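PDB 4WB0: broad specificity aminotransferase from Leishmania mexicana, which is a homodimeric pyridoxal 5'-phosphate-dependent enzyme that transfers amino groups with relaxed substrate selectivity, probably including the exchange between L-aspartate and 2-oxoglutarate. Local coordinates for residues Gly114-Gly119 with Phe221-Tyr226; Val251-Ser256 with Thr270-Leu275; Gly38-Leu43 with Asn378-Leu383. All coordinates share one frame; numbering follows the deposited sequence. Where two conformers were deposited one is given.

Contact 1 of 3, residues Gly114-Gly119 with Phe221-Tyr226; sequences GALSLG and FFDSAY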
ATOM      1  N   GLY A 114       7.532   0.837  -0.306  1.00 22.93           N
ATOM      2  CA  GLY A 114       6.606   1.864   0.128  1.00 22.22           C
ATOM      3  C   GLY A 114       7.277   3.052   0.798  1.00 22.28           C
ATOM      4  O   GLY A 114       6.900   4.197   0.519  1.00 23.98           O
ATOM      5  N   ALA A 115       8.251   2.794   1.673  1.00 20.51           N
ATOM      6  CA  ALA A 115       8.968   3.884   2.326  1.00 19.82           C
ATOM      7  C   ALA A 115       9.827   4.644   1.294  1.00 21.44           C
ATOM      8  O   ALA A 115       9.885   5.854   1.371  1.00 20.38           O
ATOM      9  CB  ALA A 115       9.836   3.380   3.492  1.00 21.23           C
ATOM     10  N   LEU A 116      10.415   3.949   0.328  1.00 21.37           N
ATOM     11  CA  LEU A 116      11.186   4.633  -0.750  1.00 23.80           C
ATOM     12  C   LEU A 116      10.311   5.519  -1.627  1.00 24.17           C
ATOM     13  O   LEU A 116      10.658   6.667  -1.928  1.00 23.17           O
ATOM     14  CB  LEU A 116      11.900   3.622  -1.617  1.00 23.29           C
ATOM     15  CG  LEU A 116      13.076   2.903  -0.918  1.00 24.64           C
ATOM     16  CD1 LEU A 116      13.504   1.609  -1.699  1.00 28.18           C
ATOM     17  CD2 LEU A 116      14.302   3.845  -0.793  1.00 26.99           C
ATOM     18  N   SER A 117       9.166   4.997  -2.069  1.00 22.79           N
ATOM     19  CA  SER A 117       8.230   5.803  -2.848  0.52 24.50           C
ATOM     20  C   SER A 117       7.727   6.998  -2.052  1.00 23.10           C
ATOM     21  O   SER A 117       7.747   8.132  -2.537  1.00 23.40           O
ATOM     22  CB  SER A 117       7.043   4.965  -3.323  0.52 22.45           C
ATOM     23  OG  SER A 117       6.189   5.779  -4.128  0.52 25.73           O
ATOM     24  N   LEU A 118       7.259   6.745  -0.841  1.00 19.93           N
ATOM     25  CA  LEU A 118       6.753   7.808   0.011  1.00 23.13           C
ATOM     26  C   LEU A 118       7.825   8.866   0.302  1.00 22.69           C
ATOM     27  O   LEU A 118       7.550  10.062   0.197  1.00 22.67           O
ATOM     28  CB  LEU A 118       6.243   7.242   1.338  1.00 23.21           C
ATOM     29  CG  LEU A 118       5.640   8.253   2.277  1.00 26.75           C
ATOM     30  CD1 LEU A 118       4.450   8.958   1.642  1.00 29.12           C
ATOM     31  CD2 LEU A 118       5.217   7.556   3.618  1.00 25.22           C
ATOM     32  N   GLY A 119       9.028   8.407   0.630  1.00 22.96           N
ATOM     33  CA  GLY A 119      10.123   9.352   0.910  1.00 23.52           C
ATOM     34  C   GLY A 119      10.536  10.163  -0.304  1.00 21.06           C
ATOM     35  O   GLY A 119      10.750  11.390  -0.218  1.00 21.50           O
ATOM     36  N   PHE A 221      19.354  10.117   2.050  1.00 21.95           N
ATOM     37  CA  PHE A 221      18.247   9.152   2.087  1.00 20.77           C
ATOM     38  C   PHE A 221      18.849   7.748   2.199  1.00 19.55           C
ATOM     39  O   PHE A 221      19.378   7.213   1.229  1.00 20.63           O
ATOM     40  CB  PHE A 221      17.413   9.311   0.797  1.00 22.62           C
ATOM     41  CG  PHE A 221      16.032   8.643   0.820  1.00 23.14           C
ATOM     42  CD1 PHE A 221      15.595   7.908   1.914  1.00 20.51           C
ATOM     43  CD2 PHE A 221      15.181   8.792  -0.284  1.00 25.31           C
ATOM     44  CE1 PHE A 221      14.305   7.313   1.918  1.00 23.19           C
ATOM     45  CE2 PHE A 221      13.897   8.192  -0.317  1.00 25.87           C
ATOM     46  CZ  PHE A 221      13.460   7.478   0.819  1.00 24.28           C
ATOM     47  N   PHE A 222      18.757   7.141   3.371  1.00 22.36           N
ATOM     48  CA  PHE A 222      19.153   5.735   3.558  1.00 20.87           C
ATOM     49  C   PHE A 222      18.072   4.740   3.191  1.00 23.67           C
ATOM     50  O   PHE A 222      16.911   4.922   3.574  1.00 21.55           O
ATOM     51  CB  PHE A 222      19.520   5.464   5.030  1.00 20.21           C
ATOM     52  CG  PHE A 222      20.965   5.807   5.392  1.00 19.88           C
ATOM     53  CD1 PHE A 222      21.980   5.230   4.692  1.00 21.38           C
ATOM     54  CD2 PHE A 222      21.271   6.648   6.448  1.00 21.88           C
ATOM     55  CE1 PHE A 222      23.320   5.490   5.029  1.00 24.95           C
ATOM     56  CE2 PHE A 222      22.614   6.919   6.786  1.00 22.72           C
ATOM     57  CZ  PHE A 222      23.611   6.343   6.093  1.00 23.32           C
ATOM     58  N   ASP A 223      18.481   3.694   2.472  1.00 22.67           N
ATOM     59  CA  ASP A 223      17.678   2.507   2.219  1.00 24.15           C
ATOM     60  C   ASP A 223      18.202   1.434   3.162  1.00 24.82           C
ATOM     61  O   ASP A 223      19.370   1.060   3.123  1.00 26.70           O
ATOM     62  CB  ASP A 223      17.764   2.054   0.762  1.00 25.88           C
ATOM     63  CG  ASP A 223      16.785   0.881   0.429  1.00 36.95           C
ATOM     64  OD1 ASP A 223      16.145   0.341   1.354  1.00 37.20           O
ATOM     65  OD2 ASP A 223      16.616   0.513  -0.778  1.00 35.71           O
ATOM     66  N   SER A 224      17.359   1.000   4.083  1.00 23.74           N
ATOM     67  CA  SER A 224      17.769  -0.018   5.083  1.00 27.61           C
ATOM     68  C   SER A 224      16.896  -1.291   4.965  1.00 26.41           C
ATOM     69  O   SER A 224      15.941  -1.463   5.720  1.00 27.34           O
ATOM     70  CB  SER A 224      17.652   0.589   6.488  1.00 28.09           C
ATOM     71  OG  SER A 224      18.092  -0.319   7.473  1.00 31.47           O
ATOM     72  N   ALA A 225      17.220  -2.170   4.009  1.00 24.32           N
ATOM     73  CA  ALA A 225      16.402  -3.319   3.739  1.00 24.96           C
ATOM     74  C   ALA A 225      17.007  -4.599   4.333  1.00 27.51           C
ATOM     75  O   ALA A 225      16.319  -5.616   4.389  1.00 27.51           O
ATOM     76  CB  ALA A 225      16.202  -3.466   2.214  1.00 29.02           C
ATOM     77  N   TYR A 226      18.283  -4.550   4.766  1.00 26.46           N
ATOM     78  CA  TYR A 226      19.018  -5.795   5.096  1.00 29.65           C
ATOM     79  C   TYR A 226      19.691  -5.756   6.474  1.00 29.87           C
ATOM     80  O   TYR A 226      20.649  -6.457   6.719  1.00 29.04           O
ATOM     81  CB  TYR A 226      20.077  -6.090   3.992  1.00 24.14           C
ATOM     82  CG  TYR A 226      19.461  -6.413   2.653  1.00 27.44           C
ATOM     83  CD1 TYR A 226      18.905  -7.657   2.428  1.00 28.26           C
ATOM     84  CD2 TYR A 226      19.421  -5.468   1.610  1.00 28.07           C
ATOM     85  CE1 TYR A 226      18.311  -7.959   1.250  1.00 30.64           C
ATOM     86  CE2 TYR A 226      18.830  -5.779   0.406  1.00 28.94           C
ATOM     87  CZ  TYR A 226      18.274  -7.011   0.235  1.00 31.64           C
ATOM     88  OH  TYR A 226      17.704  -7.359  -0.968  1.00 36.14           O
TER
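Phe221 and Leu116 carry most of this buried contact, and no hydrogen bond joins the two segments. CG of Phe221 lies anti to the backbone N (chi1 -165°), sending the ring end-first at the helix. Edge-on to it, Leu116 O lies 3.9 Å from Phe221 CE2, and Ala115 O likewise sits near the ring plane. Gly119, with no side chain, brings its CA obliquely to 3.8 Å from Phe221 CZ. Apolar packing is added by Leu116 CD2, 4.1 Å from Phe221 CZ. The fork of Leu116 also crosses the Asp223 side chain at about a right angle, with CD1 3.4 Å from Asp223 OD2. Asp223 OD2 is hydrogen-bonded to His144 NE2; in related aminotransferases an aspartate near the end of this strand faces the cofactor's pyridine nitrogen. Helix segment 114-119 runs antiparallel to strand segment 221-224 (168°), their axes 9.8 Å apart at closest approach, and packs on one face of the central mixed sheet, as in the large, cofactor-binding domain of fold type I aminotransferases. Leu116 and Phe221 both touch Leu188 of strand 186-190, Ala115 rests on Ala254 of strand 252-256, and Leu118 packs on strand 104-110.

Contact 2 of 3, residues Val251-Ser256 with Thr270-Leu275; sequences VLLAQS and TLSLLL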
ATOM      1  N   VAL A 251      18.690  12.764   8.505  1.00 21.41           N
ATOM      2  CA  VAL A 251      18.602  11.529   7.804  1.00 22.14           C
ATOM      3  C   VAL A 251      17.130  11.217   7.500  1.00 23.62           C
ATOM      4  O   VAL A 251      16.313  11.199   8.422  1.00 21.35           O
ATOM      5  CB  VAL A 251      19.167  10.341   8.637  1.00 25.65           C
ATOM      6  CG1 VAL A 251      18.869   9.047   7.910  1.00 22.41           C
ATOM      7  CG2 VAL A 251      20.685  10.508   8.903  1.00 28.04           C
ATOM      8  N   LEU A 252      16.856  10.900   6.239  1.00 21.95           N
ATOM      9  CA  LEU A 252      15.588  10.292   5.826  1.00 21.15           C
ATOM     10  C   LEU A 252      15.914   8.796   5.651  1.00 21.60           C
ATOM     11  O   LEU A 252      16.876   8.468   4.951  1.00 20.65           O
ATOM     12  CB  LEU A 252      15.068  10.909   4.512  1.00 19.57           C
ATOM     13  CG  LEU A 252      13.614  10.489   4.081  1.00 22.00           C
ATOM     14  CD1 LEU A 252      12.583  10.975   5.094  1.00 21.06           C
ATOM     15  CD2 LEU A 252      13.346  11.033   2.721  1.00 21.90           C
ATOM     16  N   LEU A 253      15.140   7.893   6.260  1.00 17.84           N
ATOM     17  CA  LEU A 253      15.474   6.451   6.202  1.00 17.87           C
ATOM     18  C   LEU A 253      14.277   5.582   5.956  1.00 19.58           C
ATOM     19  O   LEU A 253      13.254   5.711   6.620  1.00 21.50           O
ATOM     20  CB  LEU A 253      16.134   6.023   7.507  1.00 18.72           C
ATOM     21  CG  LEU A 253      16.744   4.619   7.579  1.00 22.99           C
ATOM     22  CD1 LEU A 253      17.980   4.701   8.448  1.00 28.27           C
ATOM     23  CD2 LEU A 253      15.746   3.701   8.162  1.00 25.17           C
ATOM     24  N   ALA A 254      14.433   4.719   4.968  1.00 20.23           N
ATOM     25  CA  ALA A 254      13.426   3.699   4.557  1.00 23.23           C
ATOM     26  C   ALA A 254      13.822   2.323   5.059  1.00 24.53           C
ATOM     27  O   ALA A 254      14.917   1.848   4.802  1.00 23.40           O
ATOM     28  CB  ALA A 254      13.288   3.696   3.070  1.00 23.82           C
ATOM     29  N   GLN A 255      12.919   1.702   5.812  1.00 21.21           N
ATOM     30  CA  GLN A 255      13.198   0.470   6.534  1.00 18.93           C
ATOM     31  C   GLN A 255      12.234  -0.625   6.115  1.00 20.01           C
ATOM     32  O   GLN A 255      11.039  -0.352   5.985  1.00 21.60           O
ATOM     33  CB  GLN A 255      13.077   0.755   8.001  1.00 22.22           C
ATOM     34  CG  GLN A 255      13.251  -0.379   8.892  1.00 27.79           C
ATOM     35  CD  GLN A 255      13.104   0.110  10.320  1.00 31.06           C
ATOM     36  OE1 GLN A 255      12.051   0.658  10.702  1.00 30.60           O
ATOM     37  NE2 GLN A 255      14.161  -0.024  11.084  1.00 31.58           N
ATOM     38  N   SER A 256      12.751  -1.833   5.972  1.00 20.16           N
ATOM     39  CA  SER A 256      12.001  -3.053   5.623  1.00 19.06           C
ATOM     40  C   SER A 256      12.219  -4.189   6.637  1.00 21.61           C
ATOM     41  O   SER A 256      13.338  -4.384   7.125  1.00 20.06           O
ATOM     42  CB  SER A 256      12.404  -3.538   4.264  1.00 20.41           C
ATOM     43  OG  SER A 256      11.795  -4.801   3.933  1.00 21.78           O
ATOM     44  N   THR A 270       9.014   1.121   7.621  1.00 19.96           N
ATOM     45  CA  THR A 270       8.794   2.487   8.140  1.00 17.72           C
ATOM     46  C   THR A 270       9.561   3.490   7.284  1.00 20.22           C
ATOM     47  O   THR A 270      10.606   3.153   6.652  1.00 20.28           O
ATOM     48  CB  THR A 270       9.260   2.712   9.611  1.00 23.56           C
ATOM     49  OG1 THR A 270      10.691   2.608   9.669  1.00 22.51           O
ATOM     50  CG2 THR A 270       8.599   1.719  10.610  1.00 23.19           C
ATOM     51  N   LEU A 271       9.080   4.729   7.343  1.00 19.23           N
ATOM     52  CA  LEU A 271       9.816   5.867   6.831  1.00 21.07           C
ATOM     53  C   LEU A 271      10.031   6.839   8.014  1.00 20.19           C
ATOM     54  O   LEU A 271       9.074   7.180   8.737  1.00 20.59           O
ATOM     55  CB  LEU A 271       9.047   6.525   5.687  1.00 20.67           C
ATOM     56  CG  LEU A 271       9.777   7.773   5.161  1.00 20.21           C
ATOM     57  CD1 LEU A 271      11.058   7.453   4.421  1.00 17.84           C
ATOM     58  CD2 LEU A 271       8.819   8.514   4.313  1.00 21.42           C
ATOM     59  N   SER A 272      11.272   7.271   8.235  1.00 20.17           N
ATOM     60  CA  SER A 272      11.567   8.201   9.324  1.00 19.09           C
ATOM     61  C   SER A 272      12.471   9.360   8.867  1.00 21.24           C
ATOM     62  O   SER A 272      13.294   9.222   7.960  1.00 20.97           O
ATOM     63  CB  SER A 272      12.209   7.439  10.510  1.00 20.14           C
ATOM     64  OG  SER A 272      13.460   6.885  10.156  1.00 19.31           O
ATOM     65  N   LEU A 273      12.311  10.492   9.528  1.00 20.52           N
ATOM     66  CA  LEU A 273      13.135  11.692   9.296  1.00 21.41           C
ATOM     67  C   LEU A 273      13.641  12.247  10.591  1.00 21.47           C
ATOM     68  O   LEU A 273      12.843  12.528  11.508  1.00 23.25           O
ATOM     69  CB  LEU A 273      12.359  12.791   8.585  1.00 22.92           C
ATOM     70  CG  LEU A 273      13.086  14.134   8.401  1.00 22.89           C
ATOM     71  CD1 LEU A 273      14.229  13.930   7.433  1.00 23.98           C
ATOM     72  CD2 LEU A 273      12.186  15.204   7.862  1.00 24.62           C
ATOM     73  N   LEU A 274      14.960  12.430  10.691  1.00 24.29           N
ATOM     74  CA  LEU A 274      15.529  13.092  11.874  1.00 26.14           C
ATOM     75  C   LEU A 274      15.435  14.605  11.669  1.00 30.50           C
ATOM     76  O   LEU A 274      16.193  15.183  10.926  1.00 32.22           O
ATOM     77  CB  LEU A 274      16.984  12.696  12.114  1.00 27.29           C
ATOM     78  CG  LEU A 274      17.275  11.206  12.123  1.00 27.32           C
ATOM     79  CD1 LEU A 274      18.752  10.973  12.382  1.00 29.15           C
ATOM     80  CD2 LEU A 274      16.424  10.545  13.180  1.00 28.21           C
ATOM     81  N   LEU A 275      14.506  15.258  12.302  1.00 32.09           N
ATOM     82  CA  LEU A 275      14.243  16.633  11.870  1.00 37.47           C
ATOM     83  C   LEU A 275      14.925  17.444  12.885  1.00 45.59           C
ATOM     84  O   LEU A 275      14.722  17.243  14.069  1.00 47.23           O
ATOM     85  CB  LEU A 275      12.750  16.910  11.729  1.00 37.41           C
ATOM     86  CG  LEU A 275      12.304  18.211  11.036  1.00 42.57           C
ATOM     87  CD1 LEU A 275      12.819  18.368   9.619  1.00 42.54           C
ATOM     88  CD2 LEU A 275      10.789  18.271  11.034  1.00 46.19           C
TER
HETATM   89  O   HOH W   1      15.570   8.772   9.935  1.00 24.17           O
HETATM   90  O   HOH W   2      12.561   4.444   9.118  1.00 21.16           O
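The carboxamide of Gln255 and the hydroxyl of Thr270 meet at one end of a beta hairpin, strands 252-256 and 270-274, whose axes run antiparallel at 162°. Thr270 OG1 stands above the plane of the amide, 36° out of it, and donates to Gln255 OE1 over 2.6 Å. Gln255 NE2 is hydrogen-bonded to Ala90 O of helix 84-95, so both polar atoms of the amide have partners. The Thr270 hydroxyl sits between the backbone N and the carbonyl carbon (chi1 67°), which places it alongside the extended Gln255 chain.

Within the mixed sheet of the large domain, strand 252-256 is antiparallel to 268-274 but parallel to its other neighbour, 219-224. The register alternates. Leu253 with Ser272 and Gln255 with Thr270 are hydrogen-bonded pairs; their side chains share the face turned to helix 84-95. Leu252 with Leu273 and Ala254 with Leu271 are non-hydrogen-bonded pairs on the other face, where Leu252, Ala254 and Leu271 touch helix 111-123 and Leu273 packs on an aromatic side chain of the other subunit. There Leu252 CD1 lies 3.9 Å from Leu271 CD1. Backbone bonds such as Leu253 N to Ser272 O, 2.8 Å, fix the pairing.

Two waters extend the polar network on the Gln255 face. One donates to Leu253 O and, over 2.7 Å, to Thr270 OG1, and is also hydrogen-bonded to Ser272 OG. The other bridges Ser272 OG and Val251 O, donating to the latter over 3.0 Å. At this end the side chains of Val251 and Leu274 lie side by side, with Val251 CB 3.8 Å from Leu274 CD1. Val251 O also accepts from Leu274 N at 2.9 Å. Leu273 CA-H approaches Val251 O as well, CA to O 3.3 Å.

Contact 3 of 3, residues Gly38-Leu43 with Asn378-Leu383; sequences GPKANL and NIFITL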
ATOM      1  N   GLY A  38      14.877 -29.810 -14.361  1.00 86.41           N
ATOM      2  CA  GLY A  38      15.561 -30.728 -13.454  1.00 81.17           C
ATOM      3  C   GLY A  38      16.256 -30.083 -12.254  1.00 72.42           C
ATOM      4  O   GLY A  38      15.685 -29.202 -11.604  1.00 67.80           O
ATOM      5  N   PRO A  39      17.491 -30.524 -11.930  1.00 68.82           N
ATOM      6  CA  PRO A  39      18.210 -29.880 -10.810  1.00 62.02           C
ATOM      7  C   PRO A  39      18.514 -28.409 -11.126  1.00 53.65           C
ATOM      8  O   PRO A  39      18.943 -28.101 -12.228  1.00 49.42           O
ATOM      9  CB  PRO A  39      19.511 -30.697 -10.692  1.00 64.34           C
ATOM     10  CG  PRO A  39      19.282 -31.941 -11.521  1.00 69.26           C
ATOM     11  CD  PRO A  39      18.309 -31.556 -12.590  1.00 71.31           C
ATOM     12  N   LYS A  40      18.293 -27.514 -10.188  1.00 52.65           N
ATOM     13  CA  LYS A  40      18.461 -26.105 -10.493  1.00 53.20           C
ATOM     14  C   LYS A  40      18.765 -25.299  -9.266  1.00 51.62           C
ATOM     15  O   LYS A  40      18.569 -25.758  -8.149  1.00 55.77           O
ATOM     16  CB  LYS A  40      17.194 -25.562 -11.160  1.00 56.06           C
ATOM     17  CG  LYS A  40      15.934 -25.624 -10.268  1.00 57.70           C
ATOM     18  CD  LYS A  40      14.747 -24.967 -10.990  1.00 56.72           C
ATOM     19  CE  LYS A  40      13.392 -25.425 -10.513  1.00 53.51           C
ATOM     20  NZ  LYS A  40      13.021 -24.872  -9.217  1.00 50.46           N
ATOM     21  N   ALA A  41      19.185 -24.058  -9.493  1.00 44.23           N
ATOM     22  CA  ALA A  41      19.426 -23.111  -8.439  1.00 39.41           C
ATOM     23  C   ALA A  41      18.650 -21.826  -8.806  1.00 39.18           C
ATOM     24  O   ALA A  41      18.966 -21.140  -9.803  1.00 39.61           O
ATOM     25  CB  ALA A  41      20.915 -22.851  -8.287  1.00 36.42           C
ATOM     26  N   ASN A  42      17.596 -21.559  -8.057  1.00 36.77           N
ATOM     27  CA  ASN A  42      16.809 -20.348  -8.258  1.00 35.72           C
ATOM     28  C   ASN A  42      17.370 -19.276  -7.359  1.00 32.10           C
ATOM     29  O   ASN A  42      17.007 -19.156  -6.185  1.00 31.35           O
ATOM     30  CB  ASN A  42      15.316 -20.599  -7.982  1.00 39.29           C
ATOM     31  CG  ASN A  42      14.445 -19.359  -8.226  1.00 40.14           C
ATOM     32  OD1 ASN A  42      14.954 -18.226  -8.448  1.00 37.71           O
ATOM     33  ND2 ASN A  42      13.112 -19.566  -8.159  1.00 41.20           N
ATOM     34  N   LEU A  43      18.270 -18.469  -7.924  1.00 30.88           N
ATOM     35  CA  LEU A  43      19.027 -17.515  -7.128  1.00 30.32           C
ATOM     36  C   LEU A  43      18.662 -16.076  -7.526  1.00 31.29           C
ATOM     37  O   LEU A  43      19.501 -15.167  -7.442  1.00 27.21           O
ATOM     38  CB  LEU A  43      20.542 -17.798  -7.314  1.00 27.06           C
ATOM     39  CG  LEU A  43      20.985 -19.299  -7.143  1.00 29.54           C
ATOM     40  CD1 LEU A  43      22.463 -19.500  -7.377  1.00 30.10           C
ATOM     41  CD2 LEU A  43      20.650 -19.729  -5.778  1.00 29.56           C
ATOM     42  N   ASN A 378      20.530 -23.862 -15.906  1.00 45.52           N
ATOM     43  CA  ASN A 378      19.623 -23.924 -14.747  1.00 46.18           C
ATOM     44  C   ASN A 378      20.242 -23.356 -13.504  1.00 44.70           C
ATOM     45  O   ASN A 378      19.843 -23.669 -12.360  1.00 42.38           O
ATOM     46  CB  ASN A 378      19.161 -25.371 -14.486  1.00 50.26           C
ATOM     47  CG  ASN A 378      17.926 -25.753 -15.275  1.00 52.94           C
ATOM     48  OD1 ASN A 378      17.496 -25.045 -16.181  1.00 53.16           O
ATOM     49  ND2 ASN A 378      17.349 -26.894 -14.920  1.00 54.34           N
ATOM     50  N   ILE A 379      21.207 -22.471 -13.710  1.00 45.17           N
ATOM     51  CA  ILE A 379      21.728 -21.677 -12.610  1.00 41.89           C
ATOM     52  C   ILE A 379      21.205 -20.252 -12.820  1.00 39.84           C
ATOM     53  O   ILE A 379      21.738 -19.505 -13.637  1.00 39.82           O
ATOM     54  CB  ILE A 379      23.280 -21.723 -12.547  1.00 44.60           C
ATOM     55  CG1 ILE A 379      23.763 -23.161 -12.363  1.00 47.58           C
ATOM     56  CG2 ILE A 379      23.788 -20.875 -11.435  1.00 42.33           C
ATOM     57  CD1 ILE A 379      23.222 -23.862 -11.084  1.00 50.19           C
ATOM     58  N   PHE A 380      20.153 -19.890 -12.093  1.00 37.93           N
ATOM     59  CA  PHE A 380      19.443 -18.658 -12.399  1.00 37.87           C
ATOM     60  C   PHE A 380      19.960 -17.506 -11.582  1.00 36.01           C
ATOM     61  O   PHE A 380      19.506 -17.215 -10.488  1.00 34.78           O
ATOM     62  CB  PHE A 380      17.933 -18.878 -12.242  1.00 39.73           C
ATOM     63  CG  PHE A 380      17.420 -19.913 -13.206  1.00 44.74           C
ATOM     64  CD1 PHE A 380      17.171 -19.576 -14.528  1.00 47.18           C
ATOM     65  CD2 PHE A 380      17.272 -21.230 -12.813  1.00 45.55           C
ATOM     66  CE1 PHE A 380      16.728 -20.505 -15.426  1.00 49.05           C
ATOM     67  CE2 PHE A 380      16.828 -22.184 -13.707  1.00 47.07           C
ATOM     68  CZ  PHE A 380      16.557 -21.822 -15.024  1.00 49.58           C
ATOM     69  N   ILE A 381      20.973 -16.871 -12.157  1.00 37.48           N
ATOM     70  CA  ILE A 381      21.519 -15.625 -11.626  1.00 35.53           C
ATOM     71  C   ILE A 381      21.140 -14.525 -12.585  1.00 36.40           C
ATOM     72  O   ILE A 381      20.755 -14.808 -13.698  1.00 38.75           O
ATOM     73  CB  ILE A 381      23.037 -15.694 -11.467  1.00 36.50           C
ATOM     74  CG1 ILE A 381      23.715 -15.852 -12.830  1.00 39.51           C
ATOM     75  CG2 ILE A 381      23.391 -16.877 -10.562  1.00 34.97           C
ATOM     76  CD1 ILE A 381      25.228 -15.836 -12.770  1.00 40.08           C
ATOM     77  N   THR A 382      21.253 -13.282 -12.163  1.00 39.45           N
ATOM     78  CA  THR A 382      20.766 -12.192 -12.998  1.00 40.37           C
ATOM     79  C   THR A 382      21.766 -11.929 -14.070  1.00 41.67           C
ATOM     80  O   THR A 382      22.907 -12.383 -13.989  1.00 40.73           O
ATOM     81  CB  THR A 382      20.536 -10.881 -12.218  1.00 38.83           C
ATOM     82  OG1 THR A 382      21.802 -10.319 -11.813  1.00 38.42           O
ATOM     83  CG2 THR A 382      19.662 -11.106 -11.033  1.00 38.01           C
ATOM     84  N   LEU A 383      21.346 -11.200 -15.091  1.00 44.03           N
ATOM     85  CA  LEU A 383      22.258 -10.900 -16.185  1.00 46.26           C
ATOM     86  C   LEU A 383      23.433 -10.003 -15.789  1.00 43.44           C
ATOM     87  O   LEU A 383      24.447  -9.977 -16.488  1.00 46.26           O
ATOM     88  CB  LEU A 383      21.488 -10.257 -17.345  1.00 49.63           C
ATOM     89  CG  LEU A 383      20.701 -11.263 -18.177  1.00 51.58           C
ATOM     90  CD1 LEU A 383      19.801 -10.533 -19.162  1.00 54.88           C
ATOM     91  CD2 LEU A 383      21.640 -12.217 -18.917  1.00 52.54           C
TER
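Pro39 meets Asn378 at the start of a short parallel beta pairing, strands 41-42 and 379-380, which joins an N-terminal segment to the C-terminal part of the chain, consistent with the small domain of class I aminotransferases. The touching parts run nearly parallel from end to end. Asn378 ND2 gives Pro39 O a weak, long bond of 3.4 Å. Asn378 itself has a positive phi (72°) and is the C' residue of the Schellman motif that ends the preceding helix, so the strand departs directly from a helix terminus.

Lys40 touches through its CB, while the rest of its chain leads away. That carbon is 3.5 Å from Asn378 O and sits at the edge of the Phe380 ring, 4.2 Å from CE2.

Ala41 is gripped at both backbone polar atoms: its N donates to Asn378 O over 3.0 Å, and its O accepts from Phe380 N over 2.9 Å, the donors lying nearly along the respective C=O axes. Phe380 CG is anti to the carbonyl carbon and beside that N (chi1 -62°), which brings the ring edge up to Ala41 O. The Ala41 methyl packs 3.8 Å from Ile379 CD1, on the face where Ala41 also touches Thr396, and Ile379 touches Met399, of helix 394-410.

Asn42 pairs with Phe380 on the other face, and both side chains rest on helix 25-35 at Ala33.

Leu43 closes the ladder. Phe380 is the centre of an inverse gamma turn, and the bond from Leu43 N to Phe380 O is bent, 136° at the hydrogen. Leu43 CD1 packs on Ile381 CG2 at 4.2 Å, while Leu43 CB comes to 3.4 Å from Phe380 O.

How the contacts relate
Contacts 1 and 2 belong to one structure, the large mixed sheet: their centres are 7 Å apart, and strands 219-224 and 252-256 are neighbours there, probably bonded through Ser224 N and Ala254 O at 2.7 Å. Both are buried, yet contact 1 is helix-on-sheet packing with no hydrogen bond across it, whereas contact 2 is a strand pairing with a ladder of five backbone hydrogen bonds and two waters. Contact 3 is also a strand pairing, but parallel, shorter and only partly buried. It lies in a separate two-stranded sheet, its centre about 35 Å from that of contact 2, and closes a chain loop that includes the other two contacts.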